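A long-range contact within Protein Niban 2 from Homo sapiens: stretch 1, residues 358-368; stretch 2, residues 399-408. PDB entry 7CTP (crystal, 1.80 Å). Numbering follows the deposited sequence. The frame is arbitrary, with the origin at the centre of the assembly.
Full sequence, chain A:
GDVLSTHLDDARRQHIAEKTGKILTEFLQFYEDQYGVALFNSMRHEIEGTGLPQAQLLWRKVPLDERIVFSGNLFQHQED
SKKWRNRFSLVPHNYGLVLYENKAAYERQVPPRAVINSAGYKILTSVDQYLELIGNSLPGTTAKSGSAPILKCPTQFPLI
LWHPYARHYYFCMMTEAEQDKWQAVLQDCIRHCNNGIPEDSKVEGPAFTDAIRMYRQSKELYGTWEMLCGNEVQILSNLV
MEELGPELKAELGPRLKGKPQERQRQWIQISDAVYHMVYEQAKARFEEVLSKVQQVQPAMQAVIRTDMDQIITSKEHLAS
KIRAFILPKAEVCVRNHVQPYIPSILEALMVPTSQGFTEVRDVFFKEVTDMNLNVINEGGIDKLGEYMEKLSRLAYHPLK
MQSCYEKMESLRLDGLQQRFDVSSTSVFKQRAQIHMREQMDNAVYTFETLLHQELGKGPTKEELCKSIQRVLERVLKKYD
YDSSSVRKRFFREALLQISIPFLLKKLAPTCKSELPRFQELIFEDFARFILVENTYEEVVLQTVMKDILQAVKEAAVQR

Stretch 1, residues 358-368: TEVRDVFFKEV
Stretch 2 399-408: LKMQSCYEKM

Packing of residues 358-368 against residues 399-408 in human Protein Niban 2. The first stretch is one unbroken piece of a longer α-helix, phi/psi near -64/-42, held by regular i to i+4 N-O bonds. The second is helical at 402-405, with helical phi/psi on both flanks but less regular bonding: Tyr405 N reaches Met401 O at 3.2 Å, while Lys407 N bonds Cys404 O at 3.1 Å. The two stretches run in opposite senses, Glu359 beside Cys404 (CA-CA 5.2 Å) and Val363 beside Lys400 (CA-CA 7.4 Å), so the backbones are closest at the Glu359 end. Glu359, Val363 and Glu367, each one helical turn after the last, all point CA-to-CB toward the partner; together the two surfaces bury 395 Å².

The close approach at Glu359 brings its CG to 3.6 Å from Cys404 CA. The sulfur of Cys404 (chi1 m, -46°) sits among three side chains of the first helix: SG lies 3.7 Å from Glu359 CG, 3.7 Å from Val360 CG2 and 4.0 Å from Val363 CG2. Both valines are t. Met401, m at all three chi angles, starts away from the helix, yet its end folds nearer, bringing CE to 4.5 Å from Val360 CG2. Val363 also presses CG1 to 4.0 Å from Lys400 O and CG2 to 3.9 Å from Ser403 OG.

Polar groups flank this apolar patch. Glu359 (chi1 t, chi2 p) accepts a hydrogen bond at OE1 from Ser403 OG (chi1 p), 2.7 Å. Its OE2 stands 4.4 Å from Lys407 NZ, too far for a salt bridge; one water bridges them from the side, donating to Glu359 OE2 (2.9 Å) and accepting from Lys407 NZ (2.8 Å). Farther along, Lys400 (chi1 m, then t throughout) extends NZ to Glu367 OE1 (chi1 and chi2 m), a 2.9 Å hydrogen-bonded salt bridge spanning the wider separation.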

ATOM      1  N   THR A 358       1.692   6.329 -19.615  1.00 27.10           N
ATOM      2  CA  THR A 358       1.427   7.095 -20.829  1.00 29.95           C
ATOM      3  C   THR A 358       0.129   7.892 -20.718  1.00 28.12           C
ATOM      4  O   THR A 358       0.061   9.046 -21.162  1.00 30.03           O
ATOM      5  CB  THR A 358       1.400   6.163 -22.036  1.00 36.27           C
ATOM      6  OG1 THR A 358       2.706   5.606 -22.220  1.00 35.46           O
ATOM      7  CG2 THR A 358       0.993   6.924 -23.296  1.00 38.06           C
ATOM      8  N   GLU A 359      -0.906   7.307 -20.106  1.00 26.03           N
ATOM      9  CA  GLU A 359      -2.155   8.037 -19.912  1.00 27.95           C
ATOM     10  C   GLU A 359      -1.963   9.237 -18.987  1.00 26.77           C
ATOM     11  O   GLU A 359      -2.539  10.304 -19.224  1.00 28.95           O
ATOM     12  CB  GLU A 359      -3.240   7.098 -19.381  1.00 26.11           C
ATOM     13  CG  GLU A 359      -4.616   7.754 -19.182  1.00 26.61           C
ATOM     14  CD  GLU A 359      -5.343   8.081 -20.492  1.00 33.16           C
ATOM     15  OE1 GLU A 359      -6.392   8.752 -20.422  1.00 35.68           O
ATOM     16  OE2 GLU A 359      -4.878   7.666 -21.573  1.00 35.64           O
ATOM     17  N   VAL A 360      -1.147   9.092 -17.933  1.00 25.53           N
ATOM     18  CA  VAL A 360      -0.815  10.241 -17.092  1.00 22.06           C
ATOM     19  C   VAL A 360      -0.206  11.356 -17.939  1.00 22.29           C
ATOM     20  O   VAL A 360      -0.574  12.530 -17.816  1.00 26.23           O
ATOM     21  CB  VAL A 360       0.141   9.822 -15.963  1.00 30.24           C
ATOM     22  CG1 VAL A 360       0.719  11.069 -15.274  1.00 28.08           C
ATOM     23  CG2 VAL A 360      -0.598   8.929 -14.969  1.00 26.13           C
ATOM     24  N   ARG A 361       0.730  10.994 -18.814  1.00 23.94           N
ATOM     25  CA  ARG A 361       1.359  11.960 -19.708  1.00 26.63           C
ATOM     26  C   ARG A 361       0.319  12.648 -20.584  1.00 31.51           C
ATOM     27  O   ARG A 361       0.326  13.876 -20.737  1.00 28.78           O
ATOM     28  CB  ARG A 361       2.407  11.247 -20.562  1.00 28.15           C
ATOM     29  CG  ARG A 361       3.389  12.153 -21.323  1.00 37.22           C
ATOM     30  CD  ARG A 361       4.082  11.350 -22.419  1.00 31.40           C
ATOM     31  NE  ARG A 361       5.311  11.972 -22.908  1.00 35.46           N
ATOM     32  CZ  ARG A 361       5.360  12.855 -23.901  1.00 40.56           C
ATOM     33  NH1 ARG A 361       4.242  13.232 -24.503  1.00 35.64           N
ATOM     34  NH2 ARG A 361       6.526  13.358 -24.289  1.00 35.24           N
ATOM     35  N   ASP A 362      -0.603  11.867 -21.149  1.00 29.42           N
ATOM     36  CA  ASP A 362      -1.607  12.435 -22.041  1.00 32.88           C
ATOM     37  C   ASP A 362      -2.556  13.358 -21.289  1.00 32.70           C
ATOM     38  O   ASP A 362      -2.941  14.414 -21.802  1.00 28.50           O
ATOM     39  CB  ASP A 362      -2.375  11.313 -22.740  1.00 29.61           C
ATOM     40  CG  ASP A 362      -1.496  10.492 -23.665  1.00 32.18           C
ATOM     41  OD1 ASP A 362      -0.334  10.900 -23.905  1.00 37.85           O
ATOM     42  OD2 ASP A 362      -1.961   9.440 -24.156  1.00 34.00           O
ATOM     43  N   VAL A 363      -2.943  12.978 -20.067  1.00 27.50           N
ATOM     44  CA  VAL A 363      -3.828  13.830 -19.281  1.00 24.18           C
ATOM     45  C   VAL A 363      -3.118  15.122 -18.900  1.00 30.59           C
ATOM     46  O   VAL A 363      -3.709  16.210 -18.929  1.00 28.52           O
ATOM     47  CB  VAL A 363      -4.330  13.066 -18.040  1.00 25.08           C
ATOM     48  CG1 VAL A 363      -4.974  14.024 -17.047  1.00 29.20           C
ATOM     49  CG2 VAL A 363      -5.346  11.992 -18.454  1.00 24.63           C
ATOM     50  N   PHE A 364      -1.837  15.018 -18.536  1.00 28.17           N
ATOM     51  CA  PHE A 364      -1.046  16.197 -18.199  1.00 26.89           C
ATOM     52  C   PHE A 364      -0.953  17.139 -19.392  1.00 27.35           C
ATOM     53  O   PHE A 364      -1.196  18.346 -19.271  1.00 26.41           O
ATOM     54  CB  PHE A 364       0.345  15.756 -17.752  1.00 26.30           C
ATOM     55  CG  PHE A 364       1.316  16.885 -17.570  1.00 29.42           C
ATOM     56  CD1 PHE A 364       1.112  17.844 -16.589  1.00 29.46           C
ATOM     57  CD2 PHE A 364       2.436  16.981 -18.379  1.00 33.27           C
ATOM     58  CE1 PHE A 364       2.010  18.885 -16.420  1.00 29.14           C
ATOM     59  CE2 PHE A 364       3.338  18.018 -18.215  1.00 29.04           C
ATOM     60  CZ  PHE A 364       3.125  18.968 -17.237  1.00 30.40           C
ATOM     61  N   PHE A 365      -0.619  16.584 -20.555  1.00 29.51           N
ATOM     62  CA  PHE A 365      -0.491  17.365 -21.786  1.00 30.56           C
ATOM     63  C   PHE A 365      -1.790  18.085 -22.126  1.00 31.70           C
ATOM     64  O   PHE A 365      -1.775  19.264 -22.507  1.00 29.02           O
ATOM     65  CB  PHE A 365      -0.071  16.431 -22.917  1.00 31.07           C
ATOM     66  CG  PHE A 365       0.295  17.125 -24.195  1.00 32.63           C
ATOM     67  CD1 PHE A 365       1.604  17.495 -24.439  1.00 41.74           C
ATOM     68  CD2 PHE A 365      -0.659  17.369 -25.169  1.00 32.73           C
ATOM     69  CE1 PHE A 365       1.960  18.121 -25.619  1.00 43.15           C
ATOM     70  CE2 PHE A 365      -0.302  17.995 -26.353  1.00 38.27           C
ATOM     71  CZ  PHE A 365       1.004  18.370 -26.574  1.00 34.65           C
ATOM     72  N   LYS A 366      -2.927  17.391 -21.988  1.00 29.93           N
ATOM     73  CA  LYS A 366      -4.222  17.995 -22.287  1.00 28.22           C
ATOM     74  C   LYS A 366      -4.544  19.134 -21.329  1.00 36.36           C
ATOM     75  O   LYS A 366      -5.030  20.191 -21.752  1.00 31.50           O
ATOM     76  CB  LYS A 366      -5.318  16.931 -22.235  1.00 28.75           C
ATOM     77  CG  LYS A 366      -6.729  17.497 -22.236  1.00 35.89           C
ATOM     78  CD  LYS A 366      -7.761  16.388 -22.140  1.00 41.16           C
ATOM     79  CE  LYS A 366      -9.097  16.942 -21.695  1.00 40.76           C
ATOM     80  NZ  LYS A 366      -9.472  18.116 -22.529  1.00 49.65           N
ATOM     81  N   GLU A 367      -4.265  18.947 -20.035  1.00 27.54           N
ATOM     82  CA  GLU A 367      -4.619  19.970 -19.058  1.00 26.67           C
ATOM     83  C   GLU A 367      -3.767  21.219 -19.241  1.00 25.68           C
ATOM     84  O   GLU A 367      -4.268  22.344 -19.118  1.00 29.12           O
ATOM     85  CB  GLU A 367      -4.479  19.405 -17.644  1.00 28.04           C
ATOM     86  CG  GLU A 367      -5.541  18.367 -17.320  1.00 30.70           C
ATOM     87  CD  GLU A 367      -6.945  18.931 -17.412  1.00 36.34           C
ATOM     88  OE1 GLU A 367      -7.200  20.011 -16.838  1.00 40.06           O
ATOM     89  OE2 GLU A 367      -7.792  18.288 -18.063  1.00 34.92           O
ATOM     90  N   VAL A 368      -2.485  21.042 -19.559  1.00 24.70           N
ATOM     91  CA  VAL A 368      -1.627  22.196 -19.816  1.00 30.87           C
ATOM     92  C   VAL A 368      -2.084  22.922 -21.077  1.00 32.81           C
ATOM     93  O   VAL A 368      -2.130  24.160 -21.121  1.00 35.58           O
ATOM     94  CB  VAL A 368      -0.155  21.755 -19.912  1.00 34.54           C
ATOM     95  CG1 VAL A 368       0.696  22.870 -20.499  1.00 37.05           C
ATOM     96  CG2 VAL A 368       0.366  21.351 -18.531  1.00 33.56           C
ATOM     97  N   LEU A 399     -12.027  12.829 -10.978  1.00 32.25           N
ATOM     98  CA  LEU A 399     -12.404  12.345 -12.302  1.00 28.21           C
ATOM     99  C   LEU A 399     -11.204  12.193 -13.228  1.00 24.59           C
ATOM    100  O   LEU A 399     -11.036  11.148 -13.866  1.00 28.52           O
ATOM    101  CB  LEU A 399     -13.430  13.298 -12.936  1.00 36.74           C
ATOM    102  CG  LEU A 399     -13.926  12.969 -14.346  1.00 37.70           C
ATOM    103  CD1 LEU A 399     -14.486  11.557 -14.419  1.00 42.32           C
ATOM    104  CD2 LEU A 399     -14.968  13.986 -14.814  1.00 42.80           C
ATOM    105  N   LYS A 400     -10.355  13.224 -13.306  1.00 29.90           N
ATOM    106  CA  LYS A 400      -9.376  13.293 -14.384  1.00 27.42           C
ATOM    107  C   LYS A 400      -8.309  12.216 -14.263  1.00 29.95           C
ATOM    108  O   LYS A 400      -7.763  11.778 -15.281  1.00 29.22           O
ATOM    109  CB  LYS A 400      -8.758  14.689 -14.430  1.00 28.14           C
ATOM    110  CG  LYS A 400      -9.759  15.749 -14.922  1.00 25.65           C
ATOM    111  CD  LYS A 400      -9.162  17.150 -14.980  1.00 29.09           C
ATOM    112  CE  LYS A 400     -10.201  18.169 -15.482  1.00 35.08           C
ATOM    113  NZ  LYS A 400      -9.677  19.576 -15.447  1.00 37.93           N
ATOM    114  N   MET A 401      -8.010  11.754 -13.044  1.00 27.99           N
ATOM    115  CA  MET A 401      -7.031  10.686 -12.884  1.00 26.53           C
ATOM    116  C   MET A 401      -7.598   9.300 -13.163  1.00 30.25           C
ATOM    117  O   MET A 401      -6.821   8.354 -13.300  1.00 25.89           O
ATOM    118  CB  MET A 401      -6.448  10.713 -11.470  1.00 25.62           C
ATOM    119  CG  MET A 401      -5.513  11.905 -11.212  1.00 23.31           C
ATOM    120  SD  MET A 401      -4.009  11.828 -12.190  1.00 26.87           S
ATOM    121  CE  MET A 401      -3.312  10.264 -11.661  1.00 29.47           C
ATOM    122  N   GLN A 402      -8.922   9.159 -13.256  1.00 27.30           N
ATOM    123  CA  GLN A 402      -9.514   7.823 -13.291  1.00 29.55           C
ATOM    124  C   GLN A 402      -9.111   7.051 -14.537  1.00 29.51           C
ATOM    125  O   GLN A 402      -8.915   5.831 -14.477  1.00 28.97           O
ATOM    126  CB  GLN A 402     -11.033   7.908 -13.185  1.00 31.04           C
ATOM    127  CG  GLN A 402     -11.524   8.429 -11.848  1.00 28.45           C
ATOM    128  CD  GLN A 402     -10.827   7.769 -10.662  1.00 27.41           C
ATOM    129  OE1 GLN A 402     -10.469   6.589 -10.703  1.00 29.23           O
ATOM    130  NE2 GLN A 402     -10.633   8.537  -9.593  1.00 28.79           N
ATOM    131  N   SER A 403      -8.984   7.734 -15.677  1.00 34.83           N
ATOM    132  CA  SER A 403      -8.599   7.036 -16.904  1.00 30.73           C
ATOM    133  C   SER A 403      -7.181   6.483 -16.812  1.00 31.08           C
ATOM    134  O   SER A 403      -6.859   5.492 -17.477  1.00 28.08           O
ATOM    135  CB  SER A 403      -8.742   7.963 -18.113  1.00 35.63           C
ATOM    136  OG  SER A 403      -7.763   8.990 -18.096  1.00 31.37           O
ATOM    137  N   CYS A 404      -6.321   7.102 -15.991  1.00 29.85           N
ATOM    138  CA  CYS A 404      -4.988   6.549 -15.758  1.00 25.84           C
ATOM    139  C   CYS A 404      -5.062   5.304 -14.884  1.00 23.67           C
ATOM    140  O   CYS A 404      -4.482   4.262 -15.214  1.00 26.72           O
ATOM    141  CB  CYS A 404      -4.077   7.593 -15.103  1.00 25.78           C
ATOM    142  SG  CYS A 404      -4.139   9.245 -15.835  1.00 30.31           S
ATOM    143  N   TYR A 405      -5.759   5.410 -13.751  1.00 23.51           N
ATOM    144  CA  TYR A 405      -5.856   4.297 -12.814  1.00 26.74           C
ATOM    145  C   TYR A 405      -6.510   3.088 -13.479  1.00 28.48           C
ATOM    146  O   TYR A 405      -6.105   1.940 -13.244  1.00 27.82           O
ATOM    147  CB  TYR A 405      -6.645   4.737 -11.577  1.00 29.05           C
ATOM    148  CG  TYR A 405      -5.999   5.839 -10.735  1.00 25.92           C
ATOM    149  CD1 TYR A 405      -4.621   5.922 -10.589  1.00 26.41           C
ATOM    150  CD2 TYR A 405      -6.783   6.786 -10.072  1.00 27.30           C
ATOM    151  CE1 TYR A 405      -4.025   6.933  -9.805  1.00 23.93           C
ATOM    152  CE2 TYR A 405      -6.203   7.793  -9.283  1.00 24.88           C
ATOM    153  CZ  TYR A 405      -4.823   7.852  -9.162  1.00 27.04           C
ATOM    154  OH  TYR A 405      -4.236   8.833  -8.393  1.00 30.47           O
ATOM    155  N   GLU A 406      -7.499   3.341 -14.346  1.00 26.96           N
ATOM    156  CA  GLU A 406      -8.235   2.270 -15.019  1.00 29.61           C
ATOM    157  C   GLU A 406      -7.327   1.371 -15.852  1.00 28.57           C
ATOM    158  O   GLU A 406      -7.664   0.203 -16.088  1.00 29.08           O
ATOM    159  CB  GLU A 406      -9.331   2.868 -15.909  1.00 28.51           C
ATOM    160  CG  GLU A 406     -10.318   1.840 -16.501  1.00 34.52           C
ATOM    161  CD  GLU A 406      -9.878   1.277 -17.852  1.00 48.81           C
ATOM    162  OE1 GLU A 406      -8.942   1.829 -18.476  1.00 45.05           O
ATOM    163  OE2 GLU A 406     -10.483   0.274 -18.292  1.00 53.39           O
ATOM    164  N   LYS A 407      -6.179   1.886 -16.309  1.00 27.08           N
ATOM    165  CA  LYS A 407      -5.283   1.069 -17.127  1.00 26.45           C
ATOM    166  C   LYS A 407      -4.783  -0.155 -16.372  1.00 30.81           C
ATOM    167  O   LYS A 407      -4.427  -1.164 -16.992  1.00 31.83           O
ATOM    168  CB  LYS A 407      -4.099   1.901 -17.628  1.00 26.65           C
ATOM    169  CG  LYS A 407      -4.479   3.081 -18.511  1.00 28.46           C
ATOM    170  CD  LYS A 407      -5.212   2.628 -19.775  1.00 31.19           C
ATOM    171  CE  LYS A 407      -5.322   3.787 -20.768  1.00 38.98           C
ATOM    172  NZ  LYS A 407      -6.379   3.539 -21.800  1.00 36.56           N
ATOM    173  N   MET A 408      -4.765  -0.103 -15.037  1.00 30.36           N
ATOM    174  CA  MET A 408      -4.257  -1.234 -14.263  1.00 30.90           C
ATOM    175  C   MET A 408      -5.284  -2.331 -14.046  1.00 31.48           C
ATOM    176  O   MET A 408      -4.902  -3.427 -13.633  1.00 35.09           O
ATOM    177  CB  MET A 408      -3.745  -0.780 -12.891  1.00 33.96           C
ATOM    178  CG  MET A 408      -2.539   0.133 -12.933  1.00 26.31           C
ATOM    179  SD  MET A 408      -1.181  -0.487 -13.935  1.00 31.30           S
ATOM    180  CE  MET A 408      -0.865  -2.087 -13.195  1.00 31.25           C
TER
HETATM  181  O   HOH W   1      -6.846   6.069 -22.902  1.00 47.19           O